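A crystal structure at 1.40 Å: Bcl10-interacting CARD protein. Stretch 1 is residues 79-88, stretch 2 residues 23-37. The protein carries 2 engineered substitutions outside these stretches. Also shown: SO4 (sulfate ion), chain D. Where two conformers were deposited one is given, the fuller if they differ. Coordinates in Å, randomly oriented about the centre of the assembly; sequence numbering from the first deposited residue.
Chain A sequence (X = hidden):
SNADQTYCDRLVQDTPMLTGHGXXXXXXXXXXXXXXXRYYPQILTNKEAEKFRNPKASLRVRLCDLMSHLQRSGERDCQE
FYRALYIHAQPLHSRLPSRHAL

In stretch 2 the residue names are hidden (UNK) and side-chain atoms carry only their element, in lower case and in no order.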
# COMPACT_ATOMS: atom_id res chain seq x y z
N GLN A 79 5.90 -4.75 5.85
CA GLN A 79 5.85 -4.10 7.16
C GLN A 79 5.74 -2.58 7.03
O GLN A 79 4.92 -1.95 7.70
CB GLN A 79 7.09 -4.48 7.96
CG GLN A 79 7.10 -3.84 9.34
CD GLN A 79 8.18 -4.38 10.26
OE1 GLN A 79 9.12 -5.06 9.83
NE2 GLN A 79 8.05 -4.09 11.54
N GLU A 80 6.55 -1.99 6.15
CA GLU A 80 6.50 -0.55 5.96
C GLU A 80 5.16 -0.12 5.40
O GLU A 80 4.66 0.94 5.76
CB GLU A 80 7.66 -0.09 5.07
CG GLU A 80 9.03 -0.32 5.68
CD GLU A 80 9.25 0.48 6.96
OE1 GLU A 80 8.65 1.56 7.14
OE2 GLU A 80 10.06 0.02 7.79
N PHE A 81 4.58 -0.92 4.52
CA PHE A 81 3.26 -0.60 4.02
C PHE A 81 2.25 -0.51 5.16
O PHE A 81 1.44 0.41 5.21
CB PHE A 81 2.78 -1.62 2.98
CG PHE A 81 1.36 -1.41 2.59
CD1 PHE A 81 1.01 -0.41 1.70
CD2 PHE A 81 0.37 -2.20 3.13
CE1 PHE A 81 -0.33 -0.21 1.36
CE2 PHE A 81 -0.96 -1.97 2.82
CZ PHE A 81 -1.31 -0.99 1.92
N TYR A 82 2.26 -1.48 6.08
CA TYR A 82 1.32 -1.44 7.19
C TYR A 82 1.52 -0.21 8.06
O TYR A 82 0.55 0.36 8.54
CB TYR A 82 1.35 -2.71 8.03
CG TYR A 82 0.53 -3.81 7.38
CD1 TYR A 82 1.11 -4.75 6.54
CD2 TYR A 82 -0.83 -3.89 7.59
CE1 TYR A 82 0.34 -5.73 5.93
CE2 TYR A 82 -1.60 -4.88 7.00
CZ TYR A 82 -1.03 -5.79 6.17
OH TYR A 82 -1.79 -6.76 5.54
N ARG A 83 2.76 0.20 8.26
CA ARG A 83 3.00 1.41 9.01
C ARG A 83 2.43 2.62 8.26
O ARG A 83 1.78 3.48 8.85
CB ARG A 83 4.48 1.61 9.31
CG ARG A 83 4.71 2.97 10.00
CD ARG A 83 6.03 3.03 10.71
NE ARG A 83 6.43 4.39 11.09
CZ ARG A 83 7.13 5.20 10.30
NH1 ARG A 83 7.49 4.79 9.09
NH2 ARG A 83 7.47 6.41 10.71
N ALA A 84 2.64 2.68 6.96
CA ALA A 84 2.12 3.79 6.16
C ALA A 84 0.60 3.83 6.18
O ALA A 84 -0.03 4.90 6.20
CB ALA A 84 2.64 3.68 4.71
N LEU A 85 -0.01 2.65 6.14
CA LEU A 85 -1.46 2.54 6.22
C LEU A 85 -1.99 3.03 7.57
O LEU A 85 -3.00 3.72 7.65
CB LEU A 85 -1.89 1.09 5.98
CG LEU A 85 -3.37 0.83 5.78
CD1 LEU A 85 -3.84 1.31 4.42
CD2 LEU A 85 -3.66 -0.67 5.95
N TYR A 86 -1.31 2.67 8.65
CA TYR A 86 -1.66 3.21 9.97
C TYR A 86 -1.60 4.73 9.96
O TYR A 86 -2.52 5.41 10.44
CB TYR A 86 -0.73 2.69 11.07
CG TYR A 86 -0.83 3.52 12.33
CD1 TYR A 86 -1.92 3.41 13.16
CD2 TYR A 86 0.15 4.43 12.66
CE1 TYR A 86 -2.03 4.19 14.29
CE2 TYR A 86 0.05 5.22 13.79
CZ TYR A 86 -1.04 5.09 14.60
OH TYR A 86 -1.16 5.85 15.74
N ILE A 87 -0.54 5.29 9.41
CA ILE A 87 -0.37 6.76 9.43
C ILE A 87 -1.47 7.47 8.63
O ILE A 87 -2.05 8.46 9.12
CB ILE A 87 1.02 7.19 8.90
CG1 ILE A 87 2.11 6.66 9.83
CG2 ILE A 87 1.10 8.73 8.75
CD1 ILE A 87 3.49 6.79 9.27
N HIS A 88 -1.74 6.99 7.41
CA HIS A 88 -2.60 7.72 6.48
C HIS A 88 -4.02 7.19 6.28
O HIS A 88 -4.83 7.85 5.64
CB HIS A 88 -1.88 7.83 5.14
CG HIS A 88 -0.62 8.61 5.23
ND1 HIS A 88 -0.60 9.95 5.57
CD2 HIS A 88 0.67 8.25 5.06
CE1 HIS A 88 0.65 10.37 5.59
NE2 HIS A 88 1.44 9.36 5.30
N UNK A 23 -12.44 1.67 -0.34
CA UNK A 23 -11.68 1.45 0.89
C UNK A 23 -10.56 2.47 1.08
O UNK A 23 -10.37 2.98 2.18
c UNK A 23 -12.46 -1.47 2.40
c UNK A 23 -12.44 -0.97 1.05
n UNK A 23 -15.15 -3.90 2.84
c UNK A 23 -14.07 -3.36 2.32
c UNK A 23 -11.20 0.01 0.91
n UNK A 23 -13.68 -2.17 2.77
n UNK A 23 -13.41 -4.01 1.36
N UNK A 24 -9.84 2.78 0.00
CA UNK A 24 -8.80 3.78 0.03
C UNK A 24 -9.13 4.83 -1.03
O UNK A 24 -9.51 4.52 -2.16
c UNK A 24 -7.44 3.17 -0.25
c UNK A 24 -5.68 1.54 0.42
c UNK A 24 -6.84 2.39 0.91
c UNK A 24 -6.38 3.35 1.99
N UNK A 25 -8.97 6.09 -0.64
CA UNK A 25 -9.12 7.19 -1.58
C UNK A 25 -7.81 7.51 -2.28
O UNK A 25 -6.74 7.13 -1.82
o UNK A 25 -8.56 8.93 -0.05
c UNK A 25 -9.59 8.44 -0.87
N UNK A 26 -7.90 8.29 -3.35
CA UNK A 26 -6.71 8.72 -4.05
C UNK A 26 -5.78 9.47 -3.11
O UNK A 26 -4.57 9.25 -3.13
o UNK A 26 -6.06 8.26 -7.60
c UNK A 26 -7.07 9.59 -5.25
c UNK A 26 -5.29 8.94 -6.90
c UNK A 26 -5.88 10.05 -6.07
o UNK A 26 -4.05 8.72 -6.85
N UNK A 27 -6.33 10.37 -2.29
CA UNK A 27 -5.47 11.12 -1.38
C UNK A 27 -4.77 10.20 -0.40
O UNK A 27 -3.61 10.41 -0.11
c UNK A 27 -5.61 14.24 -2.05
n UNK A 27 -5.97 15.22 -2.89
c UNK A 27 -6.74 13.33 -1.54
o UNK A 27 -4.45 14.09 -1.69
c UNK A 27 -6.24 12.21 -0.64
N UNK A 28 -5.47 9.20 0.13
CA UNK A 28 -4.80 8.29 1.07
C UNK A 28 -3.70 7.51 0.38
O UNK A 28 -2.61 7.35 0.92
c UNK A 28 -7.92 7.05 3.06
o UNK A 28 -8.52 6.39 2.23
c UNK A 28 -5.82 7.33 1.71
n UNK A 28 -8.20 6.97 4.36
c UNK A 28 -6.81 8.00 2.66
N UNK A 29 -3.99 6.99 -0.80
CA UNK A 29 -3.00 6.22 -1.53
C UNK A 29 -1.79 7.10 -1.85
O UNK A 29 -0.63 6.68 -1.76
c UNK A 29 -4.68 4.57 -2.39
c UNK A 29 -2.51 4.97 -3.67
c UNK A 29 -3.60 5.59 -2.80
N UNK A 30 -2.05 8.33 -2.28
CA UNK A 30 -0.95 9.21 -2.63
C UNK A 30 -0.03 9.44 -1.43
O UNK A 30 1.20 9.45 -1.59
c UNK A 30 -2.26 10.39 -4.44
o UNK A 30 -2.90 11.39 -4.80
c UNK A 30 -1.49 10.54 -3.15
o UNK A 30 -2.24 9.28 -5.06
N UNK A 31 -0.61 9.62 -0.25
CA UNK A 31 0.20 9.84 0.94
C UNK A 31 0.95 8.59 1.36
O UNK A 31 2.07 8.68 1.85
c UNK A 31 -3.67 14.06 3.12
n UNK A 31 -2.54 13.53 2.66
c UNK A 31 -2.15 12.15 2.85
n UNK A 31 -4.56 13.33 3.79
c UNK A 31 -0.66 10.34 2.09
c UNK A 31 -1.18 11.73 1.82
n UNK A 31 -3.92 15.33 2.89
N UNK A 32 0.34 7.42 1.18
CA UNK A 32 1.01 6.17 1.46
C UNK A 32 2.22 6.01 0.54
O UNK A 32 3.30 5.60 0.99
c UNK A 32 -0.99 5.03 2.46
c UNK A 32 0.74 3.67 1.27
c UNK A 32 0.02 5.00 1.29
c UNK A 32 -2.22 4.14 2.27
N UNK A 33 2.05 6.31 -0.74
CA UNK A 33 3.14 6.21 -1.69
C UNK A 33 4.28 7.14 -1.27
O UNK A 33 5.46 6.76 -1.30
c UNK A 33 1.86 5.33 -3.61
c UNK A 33 2.65 6.52 -3.09
c UNK A 33 0.99 5.67 -4.77
c UNK A 33 3.82 6.84 -4.04
N UNK A 34 3.94 8.35 -0.86
CA UNK A 34 4.97 9.28 -0.41
C UNK A 34 5.71 8.77 0.82
O UNK A 34 6.92 8.86 0.91
c UNK A 34 4.38 10.65 -0.16
c UNK A 34 3.42 12.65 -1.22
c UNK A 34 5.31 11.49 -2.33
c UNK A 34 4.06 11.32 -1.49
N UNK A 35 4.97 8.18 1.75
CA UNK A 35 5.57 7.58 2.93
C UNK A 35 6.57 6.49 2.56
O UNK A 35 7.61 6.35 3.19
n UNK A 35 6.36 7.88 6.61
c UNK A 35 4.91 6.66 5.17
c UNK A 35 4.47 6.98 3.80
o UNK A 35 4.57 8.94 5.82
c UNK A 35 5.27 7.92 5.91
N UNK A 36 6.25 5.72 1.52
CA UNK A 36 7.10 4.64 1.07
C UNK A 36 8.25 5.11 0.17
O UNK A 36 9.14 4.33 -0.16
c UNK A 36 6.27 3.62 0.32
c UNK A 36 4.31 2.05 0.19
c UNK A 36 5.20 2.91 1.12
c UNK A 36 5.85 2.07 2.22
N UNK A 37 8.24 6.39 -0.22
CA UNK A 37 9.26 6.93 -1.13
C UNK A 37 10.25 7.88 -0.47
O UNK A 37 11.43 7.88 -0.82
o UNK A 37 9.51 9.72 -2.97
n UNK A 37 10.28 7.89 -3.96
c UNK A 37 9.50 8.51 -3.10
c UNK A 37 8.55 7.66 -2.28
S SO4 D . -16.80 -0.50 3.85
O1 SO4 D . -16.84 -1.89 4.27
O2 SO4 D . -15.40 -0.04 3.71
O3 SO4 D . -17.39 -0.43 2.51
O4 SO4 D . -17.55 0.36 4.76
O HOH W 1 -4.79 10.39 4.62

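Position 23 has three carbons, a nitrogen, then a carbon carrying two more nitrogens, out of reach of stretch 1: R23. Its guanidinium grips the sulfate, R23 NE to O2 at 2.9 Å and NH2 to O1 at 3.0 Å.

Position 24 has four carbons, forked at the second, and touches L85: L24. Its CD2 lies 4.1 Å from L85 CD1, an apolar contact for a buried leucine.

Position 25, one carbon and one oxygen, out of reach, is S25. It occupies the N-cap, where a short hydroxyl can accept from the backbone N of position 28, 3.1 Å from S25 OG.

Position 26 carries three carbons, the third with two oxygens: E26, an acid in the first helical turn, where acidic side chains are common. Position 27 ends in one oxygen and one nitrogen after three carbons: Q27, polar and exposed, without contact.

Position 28 has the same atoms, but a carbon packs against the H88 carbonyl: Q28. Q28 CG lies 3.6 Å from H88 O, and Q28 OE1 accepts from S25 N at 2.9 Å, a second hydrogen bond that returns the first.

Position 29, three carbons forked at the first, is V29, buried and pointing away from stretch 1. Position 30, two carbons with two oxygens on the second, is D30, out of reach, its polar group partly exposed.

Position 31 has three carbons, a nitrogen, then a carbon carrying two more nitrogens, and lies against the H88 ring: R31. Its CB sits over one face, 3.6 Å from the ring centroid, while its far end leads away and R31 NH1 meets a water at 3.1 Å that also donates to H88 O at 2.7 Å.

Position 32 has four carbons, forked at the first with one longer arm, against A84, F81 and L85: I32. CG2 lies 3.9 Å from A84 CB and 4.0 Å from F81 CE1; CD1 lies 3.9 Å from L85 CD1. The branched chain fills a hole among A84, H88, F81 and L85.

Position 33 has the same branching but points away: I33, buried. Position 34, four carbons forked at the second, is L34, apolar but partly exposed, without contact.

Position 35, three carbons ending in oxygen and nitrogen, touches A84 and H88: Q35. Its CG packs 3.8 Å from A84 CB, and Q35 OE1 accepts from H88 NE2 at 3.2 Å, so one residue serves both packing and polarity.

Position 36, four carbons forked at the second, touches E80 and F81: L36. CD2 reaches 4.0 Å from E80 CB and 4.4 Å from A84 CB; this buried leucine also meets the F81 ring edge, L36 CD1 to F81 CD1 at 4.4 Å. Position 37, two carbons with oxygen and nitrogen, is N37, out of reach; though buried, its amide nitrogen is hydrogen-bonded elsewhere in the structure.

The helices cross at 133°, closest where A84 CA and I32 CA are 5.4 Å apart. A84 and H88 line both holes, which I32 and Q35 fill; H88 adds the hydrogen bond to Q35 and the face on which R31 CB rests.

Stretch 2, residues 23-37: RLSEQQVDRIILQLN
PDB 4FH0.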